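Local coordinates for protein hydrogen peroxide-inducible genes activator (Corynebacterium glutamicum, PDB 6G1D) that senses hydrogen peroxide as a LysR-type transcription factor and probably binds DNA to control peroxide-responsive genes, at residues Q14-V19 and S79-A84; Y170-I175 and R280-V285; S236-M241 and C262-L267. The protein carries 1 engineered substitution. One frame throughout, in Å; residues are numbered along the deposited sequence. Where two conformers were deposited one is given.

Contact 1 of 3, residues Q14-V19 and S79-A84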
ATOM      1  N   GLN B  14      23.452 -32.738  -7.532  1.00 43.65           N
ATOM      2  CA  GLN B  14      24.202 -31.874  -8.427  1.00 43.10           C
ATOM      3  C   GLN B  14      23.632 -30.486  -8.472  1.00 42.78           C
ATOM      4  O   GLN B  14      24.371 -29.510  -8.493  1.00 42.85           O
ATOM      5  CB  GLN B  14      24.236 -32.491  -9.839  1.00 42.65           C
ATOM      6  CG  GLN B  14      25.198 -33.689  -9.923  1.00 43.35           C
ATOM      7  CD  GLN B  14      24.938 -34.590 -11.112  1.00 43.36           C
ATOM      8  OE1 GLN B  14      23.980 -34.416 -11.887  1.00 42.85           O
ATOM      9  NE2 GLN B  14      25.839 -35.542 -11.283  1.00 44.24           N
ATOM     10  N   LEU B  15      22.306 -30.383  -8.494  1.00 44.00           N
ATOM     11  CA  LEU B  15      21.652 -29.087  -8.477  1.00 44.02           C
ATOM     12  C   LEU B  15      21.933 -28.341  -7.188  1.00 44.92           C
ATOM     13  O   LEU B  15      22.152 -27.120  -7.240  1.00 45.10           O
ATOM     14  CB  LEU B  15      20.154 -29.221  -8.732  1.00 43.78           C
ATOM     15  CG  LEU B  15      19.773 -29.709 -10.158  1.00 43.05           C
ATOM     16  CD1 LEU B  15      18.252 -29.790 -10.261  1.00 42.54           C
ATOM     17  CD2 LEU B  15      20.320 -28.799 -11.220  1.00 42.91           C
ATOM     18  N   ARG B  16      21.926 -29.041  -6.039  1.00 48.55           N
ATOM     19  CA  ARG B  16      22.259 -28.393  -4.756  1.00 49.80           C
ATOM     20  C   ARG B  16      23.668 -27.825  -4.815  1.00 49.89           C
ATOM     21  O   ARG B  16      23.901 -26.683  -4.424  1.00 50.67           O
ATOM     22  CB  ARG B  16      22.121 -29.348  -3.565  1.00 50.84           C
ATOM     23  CG  ARG B  16      20.644 -29.621  -3.243  1.00 52.66           C
ATOM     24  CD  ARG B  16      20.283 -30.281  -1.927  1.00 57.66           C
ATOM     25  NE  ARG B  16      20.237 -31.744  -2.007  1.00 68.40           N
ATOM     26  CZ  ARG B  16      19.165 -32.520  -2.241  1.00 64.11           C
ATOM     27  NH1 ARG B  16      17.917 -32.037  -2.418  1.00 51.64           N
ATOM     28  NH2 ARG B  16      19.344 -33.849  -2.248  1.00 60.01           N
ATOM     29  N   THR B  17      24.614 -28.589  -5.344  1.00 47.76           N
ATOM     30  CA  THR B  17      25.966 -28.082  -5.513  1.00 48.06           C
ATOM     31  C   THR B  17      26.016 -26.813  -6.339  1.00 47.70           C
ATOM     32  O   THR B  17      26.659 -25.846  -5.953  1.00 48.58           O
ATOM     33  CB  THR B  17      26.913 -29.154  -6.112  1.00 47.83           C
ATOM     34  OG1 THR B  17      27.218 -30.107  -5.123  1.00 49.29           O
ATOM     35  CG2 THR B  17      28.224 -28.552  -6.598  1.00 48.28           C
ATOM     36  N   PHE B  18      25.358 -26.826  -7.484  1.00 41.95           N
ATOM     37  CA  PHE B  18      25.337 -25.633  -8.353  1.00 41.71           C
ATOM     38  C   PHE B  18      24.755 -24.410  -7.633  1.00 42.57           C
ATOM     39  O   PHE B  18      25.327 -23.331  -7.658  1.00 43.22           O
ATOM     40  CB  PHE B  18      24.519 -25.957  -9.624  1.00 40.66           C
ATOM     41  CG  PHE B  18      24.173 -24.784 -10.476  1.00 40.55           C
ATOM     42  CD1 PHE B  18      25.115 -23.797 -10.775  1.00 40.97           C
ATOM     43  CD2 PHE B  18      22.895 -24.671 -11.032  1.00 40.19           C
ATOM     44  CE1 PHE B  18      24.779 -22.738 -11.592  1.00 40.96           C
ATOM     45  CE2 PHE B  18      22.568 -23.595 -11.817  1.00 40.30           C
ATOM     46  CZ  PHE B  18      23.516 -22.642 -12.089  1.00 40.64           C
ATOM     47  N   VAL B  19      23.607 -24.589  -7.017  1.00 40.48           N
ATOM     48  CA  VAL B  19      22.883 -23.476  -6.394  1.00 41.45           C
ATOM     49  C   VAL B  19      23.716 -22.920  -5.216  1.00 43.05           C
ATOM     50  O   VAL B  19      23.859 -21.708  -5.074  1.00 43.99           O
ATOM     51  CB  VAL B  19      21.475 -23.941  -5.973  1.00 41.26           C
ATOM     52  CG1 VAL B  19      20.822 -22.992  -4.997  1.00 42.22           C
ATOM     53  CG2 VAL B  19      20.597 -24.139  -7.206  1.00 40.07           C
ATOM     54  N   SER B  79      13.836 -23.846  -8.541  1.00 52.40           N
ATOM     55  CA  SER B  79      12.457 -24.383  -8.583  1.00 54.00           C
ATOM     56  C   SER B  79      12.436 -25.885  -8.352  1.00 55.19           C
ATOM     57  O   SER B  79      11.534 -26.390  -7.693  1.00 57.95           O
ATOM     58  CB  SER B  79      11.756 -24.101  -9.907  1.00 58.02           C
ATOM     59  OG  SER B  79      11.885 -22.750 -10.257  1.00 64.74           O
ATOM     60  N   THR B  80      13.421 -26.592  -8.899  1.00 41.59           N
ATOM     61  CA  THR B  80      13.476 -28.039  -8.750  1.00 41.20           C
ATOM     62  C   THR B  80      13.704 -28.433  -7.288  1.00 41.61           C
ATOM     63  O   THR B  80      13.009 -29.300  -6.747  1.00 42.02           O
ATOM     64  CB  THR B  80      14.557 -28.659  -9.670  1.00 40.50           C
ATOM     65  OG1 THR B  80      14.408 -28.151 -11.014  1.00 40.37           O
ATOM     66  CG2 THR B  80      14.436 -30.181  -9.666  1.00 40.38           C
ATOM     67  N   LEU B  81      14.674 -27.760  -6.665  1.00 46.52           N
ATOM     68  CA  LEU B  81      15.027 -28.003  -5.262  1.00 47.24           C
ATOM     69  C   LEU B  81      13.845 -27.644  -4.343  1.00 48.13           C
ATOM     70  O   LEU B  81      13.571 -28.378  -3.394  1.00 48.78           O
ATOM     71  CB  LEU B  81      16.260 -27.223  -4.860  1.00 47.67           C
ATOM     72  CG  LEU B  81      17.528 -27.614  -5.619  1.00 47.31           C
ATOM     73  CD1 LEU B  81      18.752 -26.739  -5.306  1.00 48.55           C
ATOM     74  CD2 LEU B  81      17.874 -29.068  -5.353  1.00 47.87           C
ATOM     75  N   ASP B  82      13.134 -26.554  -4.675  1.00 52.08           N
ATOM     76  CA  ASP B  82      11.955 -26.141  -3.907  0.66 53.25           C
ATOM     77  C   ASP B  82      10.822 -27.145  -4.058  1.00 53.51           C
ATOM     78  O   ASP B  82      10.163 -27.485  -3.081  1.00 54.62           O
ATOM     79  CB  ASP B  82      11.454 -24.738  -4.329  0.66 53.83           C
ATOM     80  CG  ASP B  82      12.458 -23.605  -4.027  0.66 54.18           C
ATOM     81  OD1 ASP B  82      13.442 -23.804  -3.280  0.66 56.08           O
ATOM     82  OD2 ASP B  82      12.260 -22.497  -4.574  0.66 56.10           O
ATOM     83  N   ALA B  83      10.589 -27.630  -5.275  1.00 53.07           N
ATOM     84  CA  ALA B  83       9.589 -28.692  -5.457  1.00 54.00           C
ATOM     85  C   ALA B  83       9.964 -29.970  -4.673  1.00 56.47           C
ATOM     86  O   ALA B  83       9.089 -30.605  -4.077  1.00 56.52           O
ATOM     87  CB  ALA B  83       9.389 -29.006  -6.931  1.00 55.19           C
ATOM     88  N   ALA B  84      11.250 -30.335  -4.648  1.00 53.39           N
ATOM     89  CA  ALA B  84      11.672 -31.541  -3.921  1.00 53.93           C
ATOM     90  C   ALA B  84      11.502 -31.376  -2.406  1.00 57.32           C
ATOM     91  O   ALA B  84      11.046 -32.290  -1.738  1.00 55.60           O
ATOM     92  CB  ALA B  84      13.107 -31.898  -4.248  1.00 52.79           C
TER
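L15, R16 and V19 of helix 12-24 pack against L81 of helix 68-95 in a buried, apolar helix-helix contact. It joins the first helix of the winged helix-turn-helix region to the long helix 68-95. The short segments cross at -125°, and their axes come within 10.2 Å. L81 makes the largest contribution. Its CG is anti to the carbonyl carbon (chi1 -63°), and the two methyls beyond it divide the work. CD2 lies 3.5 Å from CG of R16, so the arginine contributes the aliphatic base of its chain. CD2 also faces CB of L15 at 4.1 Å. CD1 turns to V19, where the two side chains meet tip to tip, CG2 of V19 to CD1 of L81 at 3.7 Å. CD1 also lies 3.9 Å from the carbonyl O of L15. One turn of helix is therefore touched at three residues by a single leucine. A second, smaller touch lies beside it: CD1 of L15 is 3.9 Å from CG2 of T80, the two side chains crossing at about a right angle. The hydroxyl OG1 of T80 is hydrogen-bonded to the carbonyl O of F76 in its own helix. In LysR-type regulators this long helix is the linker helix, which pairs with that of a partner. Consistent with this, T80 packs on A84 of a second subunit and L15 on F87 of that subunit. Within the chain, L12 also rests on L81, V19 reaches L74 and A77 of helix 68-95, and T17 faces L41 and A44 of helix 38-52.

Contact 2 of 3, residues Y170-I175 and R280-V285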
ATOM      1  N   TYR B 170     -14.954 -21.872  21.322  1.00 40.63           N
ATOM      2  CA  TYR B 170     -15.359 -21.350  22.630  1.00 40.78           C
ATOM      3  C   TYR B 170     -15.945 -19.939  22.510  1.00 37.70           C
ATOM      4  O   TYR B 170     -15.729 -19.263  21.503  1.00 37.09           O
ATOM      5  CB  TYR B 170     -14.153 -21.327  23.572  1.00 38.25           C
ATOM      6  CG  TYR B 170     -12.932 -20.647  22.986  1.00 37.90           C
ATOM      7  CD1 TYR B 170     -12.758 -19.275  23.044  1.00 34.30           C
ATOM      8  CD2 TYR B 170     -11.937 -21.391  22.357  1.00 36.42           C
ATOM      9  CE1 TYR B 170     -11.652 -18.665  22.509  1.00 35.67           C
ATOM     10  CE2 TYR B 170     -10.822 -20.774  21.807  1.00 35.08           C
ATOM     11  CZ  TYR B 170     -10.680 -19.420  21.896  1.00 36.74           C
ATOM     12  OH  TYR B 170      -9.570 -18.852  21.355  1.00 33.35           O
ATOM     13  N   ASP B 171     -16.666 -19.528  23.547  1.00 41.93           N
ATOM     14  CA  ASP B 171     -17.038 -18.132  23.779  1.00 43.47           C
ATOM     15  C   ASP B 171     -16.030 -17.478  24.739  1.00 43.21           C
ATOM     16  O   ASP B 171     -15.766 -18.003  25.827  1.00 41.11           O
ATOM     17  CB  ASP B 171     -18.437 -18.062  24.385  1.00 42.90           C
ATOM     18  CG  ASP B 171     -19.499 -18.429  23.411  1.00 45.85           C
ATOM     19  OD1 ASP B 171     -19.359 -18.110  22.221  1.00 47.33           O
ATOM     20  OD2 ASP B 171     -20.521 -19.020  23.819  1.00 47.60           O
ATOM     21  N   GLU B 172     -15.446 -16.374  24.307  1.00 35.30           N
ATOM     22  CA  GLU B 172     -14.434 -15.677  25.095  1.00 34.21           C
ATOM     23  C   GLU B 172     -15.030 -14.373  25.579  1.00 37.57           C
ATOM     24  O   GLU B 172     -15.437 -13.530  24.751  1.00 33.97           O
ATOM     25  CB  GLU B 172     -13.212 -15.375  24.253  1.00 33.35           C
ATOM     26  CG  GLU B 172     -12.148 -14.566  24.958  1.00 33.78           C
ATOM     27  CD  GLU B 172     -10.855 -14.480  24.183  1.00 36.48           C
ATOM     28  OE1 GLU B 172     -10.889 -14.647  22.930  1.00 35.40           O
ATOM     29  OE2 GLU B 172      -9.801 -14.228  24.840  1.00 34.90           O
ATOM     30  N   ASP B 173     -15.046 -14.180  26.893  1.00 34.38           N
ATOM     31  CA  ASP B 173     -15.601 -12.957  27.466  1.00 34.89           C
ATOM     32  C   ASP B 173     -14.718 -11.757  27.161  1.00 34.17           C
ATOM     33  O   ASP B 173     -13.521 -11.905  26.971  1.00 33.38           O
ATOM     34  CB  ASP B 173     -15.788 -13.105  28.981  1.00 36.18           C
ATOM     35  CG  ASP B 173     -16.964 -14.010  29.345  1.00 42.81           C
ATOM     36  OD1 ASP B 173     -18.038 -13.972  28.663  1.00 49.85           O
ATOM     37  OD2 ASP B 173     -16.830 -14.756  30.338  1.00 49.56           O
ATOM     38  N   PHE B 174     -15.331 -10.581  27.090  1.00 35.62           N
ATOM     39  CA  PHE B 174     -14.588  -9.329  27.171  1.00 35.39           C
ATOM     40  C   PHE B 174     -14.457  -8.867  28.640  1.00 36.79           C
ATOM     41  O   PHE B 174     -15.142  -9.351  29.524  1.00 40.18           O
ATOM     42  CB  PHE B 174     -15.280  -8.219  26.396  1.00 36.68           C
ATOM     43  CG  PHE B 174     -15.511  -8.543  24.949  1.00 37.99           C
ATOM     44  CD1 PHE B 174     -14.469  -8.974  24.158  1.00 38.24           C
ATOM     45  CD2 PHE B 174     -16.768  -8.394  24.379  1.00 38.98           C
ATOM     46  CE1 PHE B 174     -14.673  -9.283  22.825  1.00 43.11           C
ATOM     47  CE2 PHE B 174     -16.981  -8.683  23.060  1.00 42.51           C
ATOM     48  CZ  PHE B 174     -15.932  -9.130  22.282  1.00 42.92           C
ATOM     49  N   ILE B 175     -13.549  -7.935  28.839  1.00 32.96           N
ATOM     50  CA  ILE B 175     -13.365  -7.227  30.079  1.00 35.01           C
ATOM     51  C   ILE B 175     -13.141  -5.754  29.714  1.00 34.88           C
ATOM     52  O   ILE B 175     -12.581  -5.455  28.670  1.00 33.60           O
ATOM     53  CB  ILE B 175     -12.164  -7.771  30.866  1.00 33.88           C
ATOM     54  CG1 ILE B 175     -12.115  -7.181  32.292  1.00 37.66           C
ATOM     55  CG2 ILE B 175     -10.826  -7.525  30.141  1.00 33.03           C
ATOM     56  CD1 ILE B 175     -11.296  -8.014  33.268  1.00 38.33           C
ATOM     57  N   ARG B 280     -17.168 -12.964  22.528  1.00 39.17           N
ATOM     58  CA  ARG B 280     -17.085 -13.291  21.087  1.00 36.75           C
ATOM     59  C   ARG B 280     -17.006 -14.793  20.956  1.00 37.50           C
ATOM     60  O   ARG B 280     -16.479 -15.467  21.859  1.00 36.63           O
ATOM     61  CB  ARG B 280     -15.876 -12.645  20.452  1.00 35.48           C
ATOM     62  CG  ARG B 280     -14.551 -13.104  21.020  1.00 36.81           C
ATOM     63  CD  ARG B 280     -13.424 -12.405  20.355  1.00 38.81           C
ATOM     64  NE  ARG B 280     -12.138 -12.818  20.886  1.00 35.60           N
ATOM     65  CZ  ARG B 280     -10.982 -12.329  20.462  1.00 35.08           C
ATOM     66  NH1 ARG B 280     -10.949 -11.407  19.493  1.00 37.26           N
ATOM     67  NH2 ARG B 280      -9.856 -12.761  20.996  1.00 36.25           N
ATOM     68  N   ARG B 281     -17.557 -15.324  19.866  1.00 37.22           N
ATOM     69  CA  ARG B 281     -17.471 -16.753  19.577  1.00 37.56           C
ATOM     70  C   ARG B 281     -16.314 -16.975  18.626  1.00 37.11           C
ATOM     71  O   ARG B 281     -16.324 -16.443  17.507  1.00 37.39           O
ATOM     72  CB  ARG B 281     -18.787 -17.289  19.007  1.00 44.07           C
ATOM     73  CG  ARG B 281     -18.715 -18.771  18.643  1.00 45.52           C
ATOM     74  CD  ARG B 281     -20.069 -19.428  18.725  1.00 51.67           C
ATOM     75  NE  ARG B 281     -20.422 -19.802  20.100  1.00 53.41           N
ATOM     76  CZ  ARG B 281     -21.649 -20.142  20.499  1.00 58.86           C
ATOM     77  NH1 ARG B 281     -22.694 -20.060  19.690  1.00 69.14           N
ATOM     78  NH2 ARG B 281     -21.834 -20.485  21.775  1.00 56.43           N
ATOM     79  N   ILE B 282     -15.327 -17.737  19.073  1.00 36.19           N
ATOM     80  CA  ILE B 282     -14.165 -18.079  18.284  1.00 35.50           C
ATOM     81  C   ILE B 282     -14.363 -19.472  17.709  1.00 38.25           C
ATOM     82  O   ILE B 282     -14.958 -20.363  18.350  1.00 36.81           O
ATOM     83  CB  ILE B 282     -12.890 -18.036  19.144  1.00 36.97           C
ATOM     84  CG1 ILE B 282     -12.633 -16.628  19.625  1.00 36.98           C
ATOM     85  CG2 ILE B 282     -11.674 -18.504  18.353  1.00 36.82           C
ATOM     86  CD1 ILE B 282     -12.372 -15.593  18.520  1.00 36.61           C
ATOM     87  N   GLY B 283     -13.889 -19.632  16.484  1.00 39.93           N
ATOM     88  CA  GLY B 283     -14.076 -20.862  15.721  1.00 40.29           C
ATOM     89  C   GLY B 283     -12.915 -21.123  14.781  1.00 42.59           C
ATOM     90  O   GLY B 283     -12.090 -20.226  14.484  1.00 39.26           O
ATOM     91  N   LEU B 284     -12.871 -22.349  14.283  1.00 37.37           N
ATOM     92  CA  LEU B 284     -11.864 -22.762  13.333  1.00 39.39           C
ATOM     93  C   LEU B 284     -12.560 -22.892  11.976  1.00 42.69           C
ATOM     94  O   LEU B 284     -13.562 -23.590  11.862  1.00 41.82           O
ATOM     95  CB  LEU B 284     -11.245 -24.094  13.785  1.00 39.84           C
ATOM     96  CG  LEU B 284      -9.973 -24.463  13.071  1.00 42.55           C
ATOM     97  CD1 LEU B 284      -8.884 -23.409  13.259  1.00 41.34           C
ATOM     98  CD2 LEU B 284      -9.458 -25.818  13.569  1.00 47.34           C
ATOM     99  N   VAL B 285     -12.058 -22.187  10.985  1.00 40.13           N
ATOM    100  CA  VAL B 285     -12.702 -22.127   9.675  1.00 42.84           C
ATOM    101  C   VAL B 285     -11.789 -22.814   8.665  1.00 41.56           C
ATOM    102  O   VAL B 285     -10.570 -22.583   8.679  1.00 42.37           O
ATOM    103  CB  VAL B 285     -12.988 -20.651   9.268  1.00 42.15           C
ATOM    104  CG1 VAL B 285     -13.700 -20.582   7.925  1.00 43.71           C
ATOM    105  CG2 VAL B 285     -13.848 -19.977  10.301  1.00 43.62           C
TER
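R280 has CG between its backbone N and carbonyl carbon (chi1 62°), and its chain then runs extended to NE, side by side with E172. NE and NH2 both grip OE1 of E172, at 3.0 Å and 2.9 Å, in a side-on salt bridge. OE1 lies in the guanidinium plane, but both nitrogens meet it from the same face of the carboxylate, whose plane is turned 51° from the guanidinium. E172 OE2 is held by S256 and R280 NH1 by T109. Next to this pair, the ring of Y170 takes CB of I282 over one face, 4.0 Å from the ring centroid, a CH-pi contact. CD1 of I282 in turn lies over the R280 guanidinium. D171 and R281 form a second salt bridge on the other face of the sheet. Its bonds are weak in angle, although OD2 to NH2 is 2.8 Å. Backbone bonds fix the register: I282 N to Y170 O is 2.9 Å, and E172 pairs with R280 in both directions. The weak Y170 N to I282 O bond completes the ladder. This is an antiparallel strand pair within the mixed sheet of the periplasmic-binding-protein-like regulatory domain of LysR-type regulators.

Contact 3 of 3, residues S236-M241 and C262-L267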
ATOM      1  N   SER B 236      -3.088  -1.677  17.122  1.00 41.05           N
ATOM      2  CA  SER B 236      -2.850  -2.791  18.047  1.00 46.66           C
ATOM      3  C   SER B 236      -3.363  -2.497  19.448  1.00 43.07           C
ATOM      4  O   SER B 236      -3.387  -1.347  19.872  1.00 43.63           O
ATOM      5  CB  SER B 236      -1.348  -3.093  18.142  1.00 46.90           C
ATOM      6  OG  SER B 236      -0.631  -1.959  18.657  1.00 49.67           O
ATOM      7  N   LEU B 237      -3.737  -3.540  20.173  1.00 37.34           N
ATOM      8  CA  LEU B 237      -4.156  -3.423  21.556  1.00 38.50           C
ATOM      9  C   LEU B 237      -3.091  -2.833  22.457  1.00 37.83           C
ATOM     10  O   LEU B 237      -3.449  -2.091  23.352  1.00 39.94           O
ATOM     11  CB  LEU B 237      -4.623  -4.760  22.103  1.00 38.19           C
ATOM     12  CG  LEU B 237      -5.924  -5.293  21.575  1.00 38.23           C
ATOM     13  CD1 LEU B 237      -6.301  -6.591  22.258  1.00 36.33           C
ATOM     14  CD2 LEU B 237      -7.038  -4.285  21.820  1.00 39.86           C
ATOM     15  N   THR B 238      -1.802  -3.089  22.204  1.00 33.15           N
ATOM     16  CA  THR B 238      -0.768  -2.522  23.077  0.66 36.54           C
ATOM     17  C   THR B 238      -0.740  -0.997  22.947  1.00 35.76           C
ATOM     18  O   THR B 238      -0.567  -0.301  23.946  1.00 34.90           O
ATOM     19  CB  THR B 238       0.634  -3.145  22.818  0.66 39.00           C
ATOM     20  OG1 THR B 238       0.556  -4.562  22.972  0.66 49.33           O
ATOM     21  CG2 THR B 238       1.717  -2.599  23.761  0.66 36.97           C
ATOM     22  N   THR B 239      -0.931  -0.467  21.735  1.00 41.05           N
ATOM     23  CA  THR B 239      -1.045   0.989  21.557  1.00 38.17           C
ATOM     24  C   THR B 239      -2.280   1.533  22.260  1.00 37.64           C
ATOM     25  O   THR B 239      -2.205   2.550  22.924  1.00 37.54           O
ATOM     26  CB  THR B 239      -1.026   1.378  20.077  1.00 40.47           C
ATOM     27  OG1 THR B 239       0.248   1.025  19.548  1.00 41.91           O
ATOM     28  CG2 THR B 239      -1.264   2.866  19.882  1.00 40.42           C
ATOM     29  N   VAL B 240      -3.395   0.829  22.172  1.00 34.12           N
ATOM     30  CA  VAL B 240      -4.612   1.269  22.844  1.00 33.98           C
ATOM     31  C   VAL B 240      -4.355   1.334  24.376  1.00 33.82           C
ATOM     32  O   VAL B 240      -4.757   2.305  25.011  1.00 34.41           O
ATOM     33  CB  VAL B 240      -5.814   0.358  22.513  1.00 33.23           C
ATOM     34  CG1 VAL B 240      -7.060   0.676  23.338  1.00 33.23           C
ATOM     35  CG2 VAL B 240      -6.145   0.523  21.017  1.00 33.75           C
ATOM     36  N   MET B 241      -3.661   0.348  24.935  1.00 37.92           N
ATOM     37  CA  MET B 241      -3.384   0.319  26.370  1.00 40.30           C
ATOM     38  C   MET B 241      -2.565   1.530  26.797  1.00 39.12           C
ATOM     39  O   MET B 241      -2.840   2.097  27.838  1.00 43.34           O
ATOM     40  CB  MET B 241      -2.653  -0.961  26.778  1.00 38.89           C
ATOM     41  CG  MET B 241      -3.458  -2.248  26.620  1.00 38.36           C
ATOM     42  SD  MET B 241      -5.021  -2.387  27.512  1.00 43.14           S
ATOM     43  CE  MET B 241      -6.164  -2.175  26.190  1.00 47.61           C
ATOM     44  N   CYS B 262      -2.859  -6.081  30.102  1.00 39.11           N
ATOM     45  CA  CYS B 262      -3.597  -5.376  31.165  1.00 42.66           C
ATOM     46  C   CYS B 262      -2.953  -5.344  32.527  1.00 40.24           C
ATOM     47  O   CYS B 262      -3.595  -4.895  33.461  1.00 45.09           O
ATOM     48  CB  CYS B 262      -4.974  -5.993  31.361  1.00 40.89           C
ATOM     49  SG  CYS B 262      -5.914  -6.030  29.871  1.00 46.18           S
ATOM     50  N   THR B 263      -1.710  -5.812  32.636  1.00 46.68           N
ATOM     51  CA  THR B 263      -0.976  -5.804  33.905  1.00 51.85           C
ATOM     52  C   THR B 263       0.018  -4.662  33.996  1.00 51.51           C
ATOM     53  O   THR B 263       0.596  -4.452  35.063  1.00 53.67           O
ATOM     54  CB  THR B 263      -0.212  -7.119  34.124  1.00 51.51           C
ATOM     55  OG1 THR B 263       0.767  -7.280  33.098  1.00 56.95           O
ATOM     56  CG2 THR B 263      -1.192  -8.295  34.099  1.00 53.20           C
ATOM     57  N   ARG B 264       0.211  -3.899  32.905  1.00 45.65           N
ATOM     58  CA  ARG B 264       1.135  -2.770  32.975  1.00 44.53           C
ATOM     59  C   ARG B 264       0.630  -1.731  33.989  1.00 47.06           C
ATOM     60  O   ARG B 264      -0.567  -1.695  34.269  1.00 45.73           O
ATOM     61  CB  ARG B 264       1.362  -2.159  31.609  1.00 44.93           C
ATOM     62  CG  ARG B 264       0.182  -1.421  31.057  1.00 50.87           C
ATOM     63  CD  ARG B 264       0.383  -1.076  29.585  1.00 48.91           C
ATOM     64  NE  ARG B 264       0.184  -2.249  28.760  1.00 47.94           N
ATOM     65  CZ  ARG B 264       0.571  -2.385  27.497  1.00 50.16           C
ATOM     66  NH1 ARG B 264       1.177  -1.383  26.853  1.00 52.28           N
ATOM     67  NH2 ARG B 264       0.321  -3.527  26.856  1.00 51.46           N
ATOM     68  N   PRO B 265       1.541  -0.930  34.563  1.00 46.45           N
ATOM     69  CA  PRO B 265       1.115   0.057  35.576  1.00 46.22           C
ATOM     70  C   PRO B 265       0.190   1.121  34.969  1.00 46.95           C
ATOM     71  O   PRO B 265       0.382   1.499  33.795  1.00 45.73           O
ATOM     72  CB  PRO B 265       2.436   0.735  35.992  1.00 50.28           C
ATOM     73  CG  PRO B 265       3.534  -0.178  35.528  1.00 50.82           C
ATOM     74  CD  PRO B 265       2.997  -0.850  34.307  1.00 46.76           C
ATOM     75  N   GLY B 266      -0.824   1.529  35.725  1.00 38.62           N
ATOM     76  CA  GLY B 266      -1.753   2.563  35.304  1.00 39.07           C
ATOM     77  C   GLY B 266      -3.061   2.110  34.695  1.00 38.38           C
ATOM     78  O   GLY B 266      -3.850   2.973  34.246  1.00 38.86           O
ATOM     79  N   LEU B 267      -3.307   0.792  34.670  1.00 37.97           N
ATOM     80  CA  LEU B 267      -4.563   0.243  34.176  1.00 37.34           C
ATOM     81  C   LEU B 267      -5.379  -0.348  35.292  1.00 37.49           C
ATOM     82  O   LEU B 267      -4.825  -0.824  36.256  1.00 42.01           O
ATOM     83  CB  LEU B 267      -4.302  -0.834  33.138  1.00 36.21           C
ATOM     84  CG  LEU B 267      -3.649  -0.371  31.842  1.00 40.10           C
ATOM     85  CD1 LEU B 267      -3.487  -1.542  30.900  1.00 42.57           C
ATOM     86  CD2 LEU B 267      -4.488   0.675  31.156  1.00 43.61           C
TER
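M241 and R264 meet where the first turn of helix 237-245 faces an irregular link between helix 258-261 and strand 267-287. Both lie in the periplasmic-binding-protein-like regulatory domain of LysR-type regulators. S236 is the N-cap of the first helix, and its OG accepts a weak bond from N of T239. The facing segment has no regular helix or strand; R264 to L267 form a type II beta turn. G266 takes the positive phi of 97° at its third position. The CA atoms come no closer than 7.4 Å, between M241 and C262, so side chains bridge the gap. R264 leads the contact. Its CG sits between the backbone N and the carbonyl carbon (chi1 70°). M241 puts CB over the centre of one guanidinium face, 3.6 Å from CZ, and this is the firm part of the contact. T238 has two conformers, so its contacts are less certain. In the conformer described, it comes to the edge in the guanidinium plane, with CG2 3.4 Å from NH1. The nitrogens of the group find partners next to the segments. NH2 forms a salt bridge with E261, and NH1 is hydrogen-bonded to Q242. In the same conformer of T238, OG1 is hydrogen-bonded to OE1 of E261. R264 also packs on W260 of a third subunit, and T238 on P112 of that subunit. Beyond CB the methionine chain bends at chi2 (-58°), which places SD. M241 also touches V177 and V253. SD of M241 lies 3.8 Å from CD1 of L267 and 4.4 Å from SG of C262.

Overall arrangement
Contact 1 belongs to the DNA-binding end of the chain, with its centre 44 Å from that of contact 2 and 48 Å from that of contact 3. Contacts 2 and 3 share the regulatory domain, and their nearest atoms are about 5 Å apart. Strand 267-287 links them: it carries 280-285, and L267 at its start closes contact 3. Contact 1 is the most buried and purely apolar across its segments. Contact 2 is partly buried and relies on backbone bonds and two salt bridges. Contact 3 is also partly buried and sets a guanidinium against carbon. Contacts 1 and 3 also meet other subunits, whereas contact 2 lies within one chain.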